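Local coordinates for protein flagellin hook IN motif family (Aeromonas hydrophila subsp. hydrophila, PDB 6XI1) that probably forms part of the calcium-stiffened extender region of a bacterial RTX adhesin, whose tandem beta-sandwich repeats project the binding end away from the cell, at residues Gly338-Ala343 against Asp372-Asp377; Asn359-Glu364 against Thr405-Asn410. All coordinates share one frame; numbering follows the deposited sequence.

Contact 1. Residues Gly338-Ala343 against Asp372-Asp377. With CA (calcium ion), chain V; CA (calcium ion), chain T; CA (calcium ion), chain U; CA (calcium ion), chain S.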
ATOM      1  N   GLY A 338      32.313  -0.902 -26.479  1.00 17.78           N
ATOM      2  CA  GLY A 338      33.391  -1.599 -27.179  1.00 17.53           C
ATOM      3  C   GLY A 338      34.658  -0.782 -27.316  1.00 17.77           C
ATOM      4  O   GLY A 338      34.594   0.473 -27.243  1.00 18.09           O
ATOM      5  N   VAL A 339      35.760  -1.492 -27.498  1.00 18.16           N
ATOM      6  CA  VAL A 339      37.063  -0.916 -27.922  1.00 21.23           C
ATOM      7  C   VAL A 339      37.573  -1.647 -29.152  1.00 21.10           C
ATOM      8  O   VAL A 339      37.249  -2.856 -29.347  1.00 18.91           O
ATOM      9  CB  VAL A 339      38.116  -0.933 -26.810  1.00 22.67           C
ATOM     10  CG1 VAL A 339      37.657  -0.051 -25.657  1.00 23.84           C
ATOM     11  CG2 VAL A 339      38.488  -2.357 -26.391  1.00 23.74           C
ATOM     12  N   ASN A 340      38.299  -0.921 -29.988  1.00 19.19           N
ATOM     13  CA  ASN A 340      38.952  -1.528 -31.159  1.00 19.16           C
ATOM     14  C   ASN A 340      39.805  -2.734 -30.760  1.00 19.54           C
ATOM     15  O   ASN A 340      40.590  -2.660 -29.783  1.00 18.78           O
ATOM     16  CB  ASN A 340      39.848  -0.574 -31.950  1.00 18.34           C
ATOM     17  CG  ASN A 340      40.221  -1.200 -33.270  1.00 17.44           C
ATOM     18  OD1 ASN A 340      39.346  -1.643 -34.026  1.00 18.90           O
ATOM     19  ND2 ASN A 340      41.518  -1.330 -33.497  1.00 16.37           N
ATOM     20  N   ASP A 341      39.653  -3.806 -31.532  1.00 18.73           N
ATOM     21  CA  ASP A 341      40.640  -4.906 -31.645  1.00 16.96           C
ATOM     22  C   ASP A 341      41.422  -4.740 -32.952  1.00 14.33           C
ATOM     23  O   ASP A 341      40.799  -4.526 -34.036  1.00 15.92           O
ATOM     24  CB  ASP A 341      39.957  -6.265 -31.584  1.00 17.06           C
ATOM     25  CG  ASP A 341      39.475  -6.611 -30.187  1.00 16.98           C
ATOM     26  OD1 ASP A 341      38.581  -5.940 -29.699  1.00 15.94           O
ATOM     27  OD2 ASP A 341      40.084  -7.514 -29.585  1.00 20.13           O
ATOM     28  N   ALA A 342      42.737  -4.751 -32.846  1.00 17.68           N
ATOM     29  CA  ALA A 342      43.662  -4.686 -33.996  1.00 16.24           C
ATOM     30  C   ALA A 342      43.274  -5.807 -34.968  1.00 17.04           C
ATOM     31  O   ALA A 342      43.050  -6.966 -34.541  1.00 16.94           O
ATOM     32  CB  ALA A 342      45.099  -4.820 -33.584  1.00 17.40           C
ATOM     33  N   ALA A 343      43.180  -5.459 -36.238  1.00 16.30           N
ATOM     34  CA  ALA A 343      42.961  -6.402 -37.339  1.00 19.05           C
ATOM     35  C   ALA A 343      44.148  -7.363 -37.411  1.00 17.97           C
ATOM     36  O   ALA A 343      45.271  -6.981 -37.017  1.00 19.76           O
ATOM     37  CB  ALA A 343      42.768  -5.638 -38.622  1.00 18.35           C
ATOM     38  N   ASP A 372      39.062  -9.281 -38.626  1.00 18.08           N
ATOM     39  CA  ASP A 372      38.927  -8.318 -37.514  1.00 17.64           C
ATOM     40  C   ASP A 372      37.877  -8.857 -36.537  1.00 17.16           C
ATOM     41  O   ASP A 372      36.742  -9.155 -36.960  1.00 18.34           O
ATOM     42  CB  ASP A 372      38.603  -6.931 -38.081  1.00 18.00           C
ATOM     43  CG  ASP A 372      38.912  -5.841 -37.070  1.00 20.60           C
ATOM     44  OD1 ASP A 372      38.450  -5.972 -35.916  1.00 18.06           O
ATOM     45  OD2 ASP A 372      39.667  -4.910 -37.439  1.00 19.94           O
ATOM     46  N   VAL A 373      38.277  -9.051 -35.286  1.00 18.85           N
ATOM     47  CA  VAL A 373      37.374  -9.476 -34.170  1.00 19.32           C
ATOM     48  C   VAL A 373      36.140  -8.561 -34.090  1.00 18.39           C
ATOM     49  O   VAL A 373      35.044  -9.024 -33.695  1.00 18.56           O
ATOM     50  CB  VAL A 373      38.225  -9.521 -32.880  1.00 20.79           C
ATOM     51  CG1 VAL A 373      37.409  -9.356 -31.594  1.00 23.53           C
ATOM     52  CG2 VAL A 373      39.005 -10.810 -32.864  1.00 20.77           C
ATOM     53  N   ASP A 374      36.275  -7.291 -34.478  1.00 16.98           N
ATOM     54  CA  ASP A 374      35.213  -6.277 -34.390  1.00 17.25           C
ATOM     55  C   ASP A 374      34.198  -6.457 -35.518  1.00 18.70           C
ATOM     56  O   ASP A 374      33.233  -5.694 -35.516  1.00 16.84           O
ATOM     57  CB  ASP A 374      35.755  -4.852 -34.387  1.00 17.29           C
ATOM     58  CG  ASP A 374      36.694  -4.612 -33.215  1.00 16.50           C
ATOM     59  OD1 ASP A 374      36.353  -5.003 -32.094  1.00 18.23           O
ATOM     60  OD2 ASP A 374      37.785  -4.122 -33.447  1.00 19.73           O
ATOM     61  N   GLY A 375      34.449  -7.359 -36.467  1.00 21.32           N
ATOM     62  CA  GLY A 375      33.417  -7.804 -37.415  1.00 22.67           C
ATOM     63  C   GLY A 375      33.896  -7.754 -38.860  1.00 22.02           C
ATOM     64  O   GLY A 375      34.908  -7.109 -39.168  1.00 20.50           O
ATOM     65  N   ALA A 376      33.138  -8.402 -39.730  1.00 22.65           N
ATOM     66  CA  ALA A 376      33.310  -8.384 -41.197  1.00 23.39           C
ATOM     67  C   ALA A 376      33.334  -6.939 -41.707  1.00 21.51           C
ATOM     68  O   ALA A 376      34.062  -6.665 -42.673  1.00 22.18           O
ATOM     69  CB  ALA A 376      32.210  -9.196 -41.832  1.00 25.66           C
ATOM     70  N   ASP A 377      32.609  -6.031 -41.055  1.00 23.37           N
ATOM     71  CA  ASP A 377      32.557  -4.595 -41.443  1.00 23.48           C
ATOM     72  C   ASP A 377      33.959  -3.946 -41.354  1.00 24.51           C
ATOM     73  O   ASP A 377      34.196  -2.930 -42.039  1.00 23.72           O
ATOM     74  CB  ASP A 377      31.528  -3.843 -40.593  1.00 26.80           C
ATOM     75  CG  ASP A 377      31.652  -4.000 -39.073  1.00 29.25           C
ATOM     76  OD1 ASP A 377      32.528  -4.748 -38.593  1.00 28.19           O
ATOM     77  OD2 ASP A 377      30.834  -3.406 -38.358  1.00 31.08           O
TER
HETATM   78 CA    CA V 520      39.169  -3.683 -35.336  1.00 17.57          CA
HETATM   79 CA    CA T 518      36.356  -5.031 -29.671  1.00 17.48          CA
HETATM   80 CA    CA U 519      31.420  -4.379 -36.217  1.00 25.41          CA
HETATM   81 CA    CA S 517      39.336  -6.510 -27.430  1.00 21.37          CA
HETATM   82  O   HOH W   1      40.767  -4.648 -28.015  1.00 22.34           O
HETATM   83  O   HOH W   2      41.124  -8.899 -34.770  1.00 21.35           O
HETATM   84  O   HOH W   3      41.378  -7.571 -26.778  1.00 21.67           O
HETATM   85  O   HOH W   4      30.108  -6.328 -36.867  1.00 24.72           O
HETATM   86  O   HOH W   5      32.876  -2.525 -35.925  1.00 24.31           O
HETATM   87  O   HOH W   6      30.847  -4.894 -34.039  1.00 19.76           O
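Asp-374 and Asp-341 meet carboxylate to backbone and carboxylate to carboxylate, with calcium between them. OD2 of Asp-374 takes the amide hydrogen of Asp-341 N at 2.7 Å through its syn lone pair and binds one calcium ion at 2.4 Å; OD1 turns to a second calcium, which Asp-341 OD1 and Val-339 O also bind. Asp-341 OD1 in turn bridges this ion to a third, gripped by both of its carboxylate oxygens, so the 3.4 Å approach of Asp-341 OD1 to Asp-374 OD1 is probably offset by the metal charge. Asp-372, its CG anti to the backbone N (chi1 -161°), swings both oxygens onto the calcium shared with Asp-374 OD2 and Asp-341 O. Its OD1 also accepts from Asp-374 N at 2.9 Å, an Asx turn tying that backbone to the carboxylate. Val-373 lays CG1 against Asp-341 CG at 3.7 Å. From the turn Asp-374 O, and beyond it both Asp-377 carboxylate oxygens, hold a fourth calcium that also binds three waters. The loops follow strands 329-337 and 361-371; Glu-249, Asp-250, Gln-308 and Leu-310 of the preceding repeat complete the two sites bridged by Asp-341, while Glu-378 and, after strand 421-429, Asp-432 complete that of Asp-372.

Contact 2. Residues Asn359-Glu364 against Thr405-Asn410; sequences NPLLTE and TYNVDN
Four backbone hydrogen bonds tie Leu-362 and Glu-364 to Val-408 and Tyr-406, two in each antiparallel hydrogen-bonded pair; Leu-362 N reaches Val-408 O at 2.8 Å, and Tyr-406 N reaches Glu-364 O at 2.8 Å. Beyond the Leu-362/Val-408 pair, Asn-410 N continues the ladder to Pro-360 O at 2.9 Å, just after the cis peptide bond that precedes the proline. Here Asn-410 also gives a side-chain bond: its ND2 donates to Asn-359 OD1 at 3.1 Å, with the acceptor close to the plane of the Asn-410 amide and the two amides turned 84° apart. An extended first torsion (chi1 -170°) carries the Asn-410 amide across to the loop, where ND2 also bonds Asp-356. These are neighbouring strands, 361-371 and 403-409, of the seven-stranded beta-sandwich of the fourth cadherin-like repeat of this fragment. On the buried face Leu-362 and Val-408 lie side by side, CB to CG1 3.7 Å, and Leu-362 CD2 comes to 3.6 Å from Asn-410 OD1, the two side chains crossing at a slant. Tyr-406 follows on this face, its ring against Phe-426 and its hydroxyl bonded to Glu-424, while the carboxylate of Glu-364 turns off to Ala-352 N. The side chains of Leu-361 and Asp-409 diverge, yet Leu-361 CD2 still comes to 3.4 Å from Asp-409 OD1; Thr-363 stands alongside Asn-407 on the face opposite Leu-362.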
ATOM      1  N   ASN A 359      61.024  -3.577 -68.665  1.00 38.90           N
ATOM      2  CA  ASN A 359      61.496  -2.218 -69.001  1.00 41.74           C
ATOM      3  C   ASN A 359      60.325  -1.491 -69.639  1.00 42.38           C
ATOM      4  O   ASN A 359      59.602  -2.105 -70.421  1.00 38.41           O
ATOM      5  CB  ASN A 359      62.745  -2.320 -69.883  1.00 47.21           C
ATOM      6  CG  ASN A 359      63.528  -1.031 -69.926  1.00 48.73           C
ATOM      7  OD1 ASN A 359      64.180  -0.648 -68.952  1.00 51.10           O
ATOM      8  ND2 ASN A 359      63.459  -0.353 -71.058  1.00 50.59           N
ATOM      9  N   PRO A 360      60.053  -0.209 -69.302  1.00 37.57           N
ATOM     10  CA  PRO A 360      60.858   0.557 -68.344  1.00 36.60           C
ATOM     11  C   PRO A 360      60.524   0.388 -66.841  1.00 39.16           C
ATOM     12  O   PRO A 360      61.305   0.918 -66.033  1.00 35.55           O
ATOM     13  CB  PRO A 360      60.532   1.996 -68.767  1.00 36.11           C
ATOM     14  CG  PRO A 360      59.073   1.944 -69.210  1.00 35.11           C
ATOM     15  CD  PRO A 360      58.906   0.564 -69.823  1.00 36.60           C
ATOM     16  N   LEU A 361      59.400  -0.272 -66.486  1.00 37.93           N
ATOM     17  CA  LEU A 361      59.021  -0.517 -65.055  1.00 36.65           C
ATOM     18  C   LEU A 361      59.343  -1.949 -64.641  1.00 39.25           C
ATOM     19  O   LEU A 361      59.128  -2.850 -65.481  1.00 39.48           O
ATOM     20  CB  LEU A 361      57.523  -0.317 -64.853  1.00 38.01           C
ATOM     21  CG  LEU A 361      56.990   1.087 -65.081  1.00 37.76           C
ATOM     22  CD1 LEU A 361      55.477   1.080 -65.035  1.00 38.08           C
ATOM     23  CD2 LEU A 361      57.588   2.066 -64.075  1.00 37.24           C
ATOM     24  N   LEU A 362      59.835  -2.131 -63.409  1.00 30.56           N
ATOM     25  CA  LEU A 362      59.825  -3.424 -62.694  1.00 29.55           C
ATOM     26  C   LEU A 362      58.546  -3.438 -61.837  1.00 29.47           C
ATOM     27  O   LEU A 362      58.224  -2.398 -61.197  1.00 27.33           O
ATOM     28  CB  LEU A 362      61.076  -3.578 -61.837  1.00 30.53           C
ATOM     29  CG  LEU A 362      62.415  -3.313 -62.513  1.00 30.16           C
ATOM     30  CD1 LEU A 362      63.535  -3.636 -61.560  1.00 28.90           C
ATOM     31  CD2 LEU A 362      62.582  -4.142 -63.788  1.00 34.24           C
ATOM     32  N   THR A 363      57.773  -4.517 -61.903  1.00 25.81           N
ATOM     33  CA  THR A 363      56.453  -4.560 -61.232  1.00 29.62           C
ATOM     34  C   THR A 363      56.313  -5.861 -60.438  1.00 33.15           C
ATOM     35  O   THR A 363      56.913  -6.887 -60.819  1.00 28.16           O
ATOM     36  CB  THR A 363      55.293  -4.346 -62.194  1.00 29.91           C
ATOM     37  OG1 THR A 363      55.093  -5.531 -62.965  1.00 43.16           O
ATOM     38  CG2 THR A 363      55.522  -3.175 -63.111  1.00 28.37           C
ATOM     39  N   GLU A 364      55.610  -5.758 -59.304  1.00 27.73           N
ATOM     40  CA  GLU A 364      55.384  -6.903 -58.400  1.00 28.16           C
ATOM     41  C   GLU A 364      53.979  -6.747 -57.815  1.00 26.43           C
ATOM     42  O   GLU A 364      53.534  -5.618 -57.584  1.00 21.26           O
ATOM     43  CB  GLU A 364      56.494  -6.980 -57.356  1.00 31.41           C
ATOM     44  CG  GLU A 364      56.300  -8.116 -56.387  1.00 33.90           C
ATOM     45  CD  GLU A 364      56.425  -9.526 -56.946  1.00 35.61           C
ATOM     46  OE1 GLU A 364      55.775  -9.858 -57.959  1.00 43.08           O
ATOM     47  OE2 GLU A 364      57.139 -10.297 -56.332  1.00 37.30           O
ATOM     48  N   THR A 405      50.208  -3.415 -55.666  1.00 26.19           N
ATOM     49  CA  THR A 405      51.054  -3.314 -56.892  1.00 24.59           C
ATOM     50  C   THR A 405      52.240  -2.407 -56.579  1.00 21.88           C
ATOM     51  O   THR A 405      52.035  -1.285 -56.127  1.00 23.40           O
ATOM     52  CB  THR A 405      50.246  -2.787 -58.081  1.00 29.49           C
ATOM     53  OG1 THR A 405      49.096  -3.621 -58.234  1.00 29.22           O
ATOM     54  CG2 THR A 405      51.043  -2.764 -59.369  1.00 29.34           C
ATOM     55  N   TYR A 406      53.432  -2.958 -56.682  1.00 21.09           N
ATOM     56  CA  TYR A 406      54.694  -2.222 -56.545  1.00 21.57           C
ATOM     57  C   TYR A 406      55.223  -1.958 -57.965  1.00 25.10           C
ATOM     58  O   TYR A 406      55.167  -2.889 -58.826  1.00 22.84           O
ATOM     59  CB  TYR A 406      55.678  -3.023 -55.710  1.00 21.75           C
ATOM     60  CG  TYR A 406      57.073  -2.471 -55.683  1.00 23.36           C
ATOM     61  CD1 TYR A 406      57.436  -1.509 -54.758  1.00 22.88           C
ATOM     62  CD2 TYR A 406      58.036  -2.890 -56.588  1.00 22.82           C
ATOM     63  CE1 TYR A 406      58.716  -0.979 -54.727  1.00 23.00           C
ATOM     64  CE2 TYR A 406      59.331  -2.394 -56.549  1.00 20.55           C
ATOM     65  CZ  TYR A 406      59.670  -1.414 -55.636  1.00 24.07           C
ATOM     66  OH  TYR A 406      60.947  -0.937 -55.540  1.00 24.40           O
ATOM     67  N   ASN A 407      55.706  -0.735 -58.190  1.00 24.77           N
ATOM     68  CA  ASN A 407      56.350  -0.304 -59.461  1.00 25.24           C
ATOM     69  C   ASN A 407      57.648   0.414 -59.106  1.00 24.18           C
ATOM     70  O   ASN A 407      57.618   1.205 -58.160  1.00 24.09           O
ATOM     71  CB  ASN A 407      55.389   0.574 -60.259  1.00 25.49           C
ATOM     72  CG  ASN A 407      54.335  -0.251 -60.962  1.00 29.34           C
ATOM     73  OD1 ASN A 407      54.666  -1.090 -61.782  1.00 36.95           O
ATOM     74  ND2 ASN A 407      53.078  -0.086 -60.615  1.00 30.75           N
ATOM     75  N   VAL A 408      58.745   0.118 -59.802  1.00 24.27           N
ATOM     76  CA  VAL A 408      59.987   0.921 -59.701  1.00 25.10           C
ATOM     77  C   VAL A 408      60.543   1.100 -61.118  1.00 27.36           C
ATOM     78  O   VAL A 408      60.418   0.180 -61.924  1.00 25.74           O
ATOM     79  CB  VAL A 408      61.023   0.332 -58.742  1.00 24.23           C
ATOM     80  CG1 VAL A 408      61.573  -1.004 -59.211  1.00 27.47           C
ATOM     81  CG2 VAL A 408      62.166   1.303 -58.478  1.00 26.90           C
ATOM     82  N   ASP A 409      61.113   2.272 -61.399  1.00 27.86           N
ATOM     83  CA  ASP A 409      61.759   2.514 -62.713  1.00 27.07           C
ATOM     84  C   ASP A 409      63.014   1.663 -62.784  1.00 24.81           C
ATOM     85  O   ASP A 409      63.900   1.804 -61.923  1.00 25.50           O
ATOM     86  CB  ASP A 409      62.149   3.974 -62.913  1.00 31.23           C
ATOM     87  CG  ASP A 409      60.979   4.916 -63.076  1.00 33.71           C
ATOM     88  OD1 ASP A 409      59.886   4.447 -63.433  1.00 38.86           O
ATOM     89  OD2 ASP A 409      61.166   6.122 -62.830  1.00 41.08           O
ATOM     90  N   ASN A 410      63.114   0.841 -63.824  1.00 27.80           N
ATOM     91  CA  ASN A 410      64.325   0.037 -64.083  1.00 27.46           C
ATOM     92  C   ASN A 410      65.565   0.951 -64.109  1.00 26.60           C
ATOM     93  O   ASN A 410      66.617   0.530 -63.572  1.00 24.88           O
ATOM     94  CB  ASN A 410      64.160  -0.801 -65.355  1.00 28.69           C
ATOM     95  CG  ASN A 410      65.275  -1.805 -65.498  1.00 33.07           C
ATOM     96  OD1 ASN A 410      65.704  -2.404 -64.518  1.00 30.65           O
ATOM     97  ND2 ASN A 410      65.790  -1.961 -66.712  1.00 37.47           N
TER

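How the contacts relate
The contacts lie at the two ends of strand 361-371: contact 2 pairs its first residues with strand 403-409, and contact 1 uses the loop that follows its last. Their centres are 35 Å apart, with about 19 Å between nearest atoms, so they do not touch. Contact 1 is built almost wholly of acidic side chains and carbonyl oxygens whose negative charge is probably offset by calcium, with little apolar surface, as suits a junction between successive repeats. Contact 2 relies on a regular backbone ladder, with one face turned into the sandwich core and the other more exposed. Each mixes buried and exposed residues, but calcium ions and a single direct hydrogen bond join the loops, whereas six join the strands.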